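Local coordinates for sigma C capsid protein (Avian reovirus, PDB 2BSF), which forms the cell-attachment fibre of the virus, its C-terminal receptor-binding region being the part present here, and induces apoptosis, at residues M80-G85 with S167-T172. Sequence-based numbering, arbitrary orientation.
Sequences MMSSTG and SLTVRT
With chi1 at 67°, Ser83 sets its OG between its own backbone N and carbonyl carbon, which places OG beside Leu168 N, while Met81 turns CG anti to its carbonyl carbon and runs extended to its sulfur, alongside Val170. The pair of segments illustrates how a backbone ladder can be continued by a side chain: Met81 lies in the regular part, and the Ser83 hydroxyl takes over an acceptor's place. In the regular part, Met81 and Val170 form a hydrogen-bonded pair: Met81 N meets Val170 O at 2.8 Å, in the carbonyl plane, and Val170 N returns a bond to Met81 O at 2.9 Å, tilted 29° from that carbonyl's plane. Their side chains point the same way into the barrel interior, Met81 CB lying 4.0 Å from Val170 CB, with Met81 SD in contact with Val170 CG1; Phe98 and Ile153 from other strands join this core. Next to it Ser82 and Thr169 form a non-hydrogen-bonded pair, where Thr169 CA comes 3.1 Å from Met81 O in a CA-H...O contact.

The next rung changes. Ser83 N still donates to Leu168 O, but the reciprocal acceptor is the hydroxyl: Leu168 N reaches Ser83 OG at 2.8 Å. A water 2.6 Å from Ser83 OG accepts from Ser167 N and donates to Gly85 O, linking the segments at Ser167, where the chain turns a corner. Strand 124-132 pairs with the other edge of 167-172; on the face shared with Met80, Thr169 OG1 hydrogen-bonds Ser129 OG, and Arg171 NH2 forms a salt bridge with Asp127 OD1 of a second subunit. Hydroxyl and water thus carry on the cross-strand bonding, probably helping hold the segments together beyond the regular pairs.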
ATOM      1  N   MET A  80     -12.484   4.536  -2.925  1.00 14.33           N
ATOM      2  CA  MET A  80     -12.644   5.955  -2.785  1.00 17.42           C
ATOM      3  C   MET A  80     -14.149   6.162  -2.936  1.00 16.56           C
ATOM      4  O   MET A  80     -14.702   5.894  -3.991  1.00 15.48           O
ATOM      5  CB  MET A  80     -11.915   6.652  -3.927  1.00 18.49           C
ATOM      6  CG  MET A  80     -10.347   6.595  -3.923  1.00 30.55           C
ATOM      7  SD  MET A  80      -9.485   5.000  -4.240  1.00 34.78           S
ATOM      8  CE  MET A  80      -9.890   4.657  -5.967  1.00 16.91           C
ATOM      9  N   MET A  81     -14.811   6.645  -1.891  1.00 17.02           N
ATOM     10  CA  MET A  81     -16.278   6.807  -1.919  1.00 16.68           C
ATOM     11  C   MET A  81     -16.713   8.198  -1.518  1.00 18.33           C
ATOM     12  O   MET A  81     -16.176   8.790  -0.605  1.00 14.80           O
ATOM     13  CB  MET A  81     -16.973   5.832  -0.973  1.00 14.49           C
ATOM     14  CG  MET A  81     -16.311   4.413  -0.884  1.00 11.72           C
ATOM     15  SD  MET A  81     -17.485   3.438   0.063  1.00 16.85           S
ATOM     16  CE  MET A  81     -16.645   1.857   0.155  1.00  9.91           C
ATOM     17  N   SER A  82     -17.735   8.688  -2.197  1.00 17.08           N
ATOM     18  CA  SER A  82     -18.270  10.005  -1.926  1.00 17.23           C
ATOM     19  C   SER A  82     -19.798   9.890  -1.932  1.00 16.95           C
ATOM     20  O   SER A  82     -20.359   9.258  -2.827  1.00 14.42           O
ATOM     21  CB  SER A  82     -17.838  10.915  -3.081  1.00 20.12           C
ATOM     22  OG  SER A  82     -18.020  12.243  -2.706  1.00 28.15           O
ATOM     23  N   SER A  83     -20.474  10.483  -0.948  1.00 18.24           N
ATOM     24  CA  SER A  83     -21.942  10.358  -0.861  1.00 18.18           C
ATOM     25  C   SER A  83     -22.697  11.314  -1.791  1.00 19.63           C
ATOM     26  O   SER A  83     -22.237  12.397  -2.136  1.00 14.69           O
ATOM     27  CB  SER A  83     -22.420  10.594   0.585  1.00 16.01           C
ATOM     28  OG  SER A  83     -22.211  11.952   0.999  1.00 17.63           O
ATOM     29  N   THR A  84     -23.916  10.939  -2.126  1.00 21.70           N
ATOM     30  CA  THR A  84     -24.872  11.911  -2.643  1.00 19.86           C
ATOM     31  C   THR A  84     -26.060  11.869  -1.677  1.00 22.19           C
ATOM     32  O   THR A  84     -26.522  10.776  -1.269  1.00 21.64           O
ATOM     33  CB  THR A  84     -25.327  11.537  -4.080  1.00 22.89           C
ATOM     34  OG1 THR A  84     -25.724  10.161  -4.076  1.00 23.93           O
ATOM     35  CG2 THR A  84     -24.162  11.703  -5.099  1.00 21.24           C
ATOM     36  N   GLY A  85     -26.544  13.043  -1.285  1.00 19.14           N
ATOM     37  CA  GLY A  85     -27.680  13.108  -0.384  1.00 17.71           C
ATOM     38  C   GLY A  85     -27.252  13.282   1.065  1.00 20.48           C
ATOM     39  O   GLY A  85     -26.067  13.474   1.366  1.00 18.25           O
ATOM     40  N   SER A 167     -21.905  15.063   2.234  1.00 15.81           N
ATOM     41  CA  SER A 167     -20.532  15.097   1.721  1.00 17.25           C
ATOM     42  C   SER A 167     -19.630  14.088   2.455  1.00 15.90           C
ATOM     43  O   SER A 167     -18.467  14.375   2.753  1.00 16.32           O
ATOM     44  CB  SER A 167     -19.976  16.529   1.817  1.00 18.63           C
ATOM     45  OG  SER A 167     -20.791  17.358   1.026  1.00 26.78           O
ATOM     46  N   LEU A 168     -20.182  12.896   2.716  1.00 16.95           N
ATOM     47  CA  LEU A 168     -19.465  11.842   3.417  1.00 17.30           C
ATOM     48  C   LEU A 168     -18.501  11.230   2.437  1.00 17.84           C
ATOM     49  O   LEU A 168     -18.912  10.808   1.335  1.00 15.97           O
ATOM     50  CB  LEU A 168     -20.441  10.777   3.935  1.00 18.30           C
ATOM     51  CG  LEU A 168     -19.875   9.479   4.561  1.00 19.14           C
ATOM     52  CD1 LEU A 168     -19.129   9.683   5.903  1.00 14.99           C
ATOM     53  CD2 LEU A 168     -21.033   8.525   4.754  1.00 15.87           C
ATOM     54  N   THR A 169     -17.222  11.227   2.797  1.00 13.31           N
ATOM     55  CA  THR A 169     -16.257  10.527   1.993  1.00 16.84           C
ATOM     56  C   THR A 169     -15.668   9.368   2.823  1.00 17.39           C
ATOM     57  O   THR A 169     -15.529   9.466   4.040  1.00 17.48           O
ATOM     58  CB  THR A 169     -15.094  11.437   1.512  1.00 17.02           C
ATOM     59  OG1 THR A 169     -14.330  11.842   2.648  1.00 21.67           O
ATOM     60  CG2 THR A 169     -15.573  12.668   0.761  1.00 15.70           C
ATOM     61  N   VAL A 170     -15.341   8.281   2.141  1.00 15.54           N
ATOM     62  CA  VAL A 170     -14.820   7.083   2.762  1.00 15.97           C
ATOM     63  C   VAL A 170     -13.626   6.677   1.892  1.00 15.12           C
ATOM     64  O   VAL A 170     -13.756   6.466   0.670  1.00 14.34           O
ATOM     65  CB  VAL A 170     -15.910   5.914   2.834  1.00 16.00           C
ATOM     66  CG1 VAL A 170     -15.274   4.613   3.316  1.00 15.01           C
ATOM     67  CG2 VAL A 170     -17.065   6.283   3.736  1.00 13.68           C
ATOM     68  N   ARG A 171     -12.462   6.577   2.519  1.00 15.07           N
ATOM     69  CA  ARG A 171     -11.291   6.052   1.844  1.00 15.98           C
ATOM     70  C   ARG A 171     -10.676   4.935   2.666  1.00 14.18           C
ATOM     71  O   ARG A 171     -10.411   5.083   3.865  1.00 12.96           O
ATOM     72  CB  ARG A 171     -10.276   7.166   1.596  1.00 15.14           C
ATOM     73  CG  ARG A 171     -10.885   8.326   0.789  1.00 30.34           C
ATOM     74  CD  ARG A 171      -9.891   9.473   0.682  1.00 32.08           C
ATOM     75  NE  ARG A 171      -9.012   9.238  -0.449  1.00 41.53           N
ATOM     76  CZ  ARG A 171      -7.846   9.840  -0.644  1.00 41.86           C
ATOM     77  NH1 ARG A 171      -7.340  10.700   0.243  1.00 40.02           N
ATOM     78  NH2 ARG A 171      -7.169   9.537  -1.725  1.00 41.63           N
ATOM     79  N   THR A 172     -10.498   3.796   2.025  1.00 16.31           N
ATOM     80  CA  THR A 172      -9.919   2.632   2.703  1.00 16.20           C
ATOM     81  C   THR A 172      -9.468   1.637   1.615  1.00 16.03           C
ATOM     82  O   THR A 172      -9.640   1.890   0.416  1.00 15.87           O
ATOM     83  CB  THR A 172     -10.940   1.956   3.686  1.00 19.68           C
ATOM     84  OG1 THR A 172     -10.268   1.001   4.516  1.00 18.51           O
ATOM     85  CG2 THR A 172     -12.062   1.248   2.945  1.00 13.76           C
TER
HETATM   86  O   HOH W   1     -23.706  13.959   0.315  1.00 17.17           O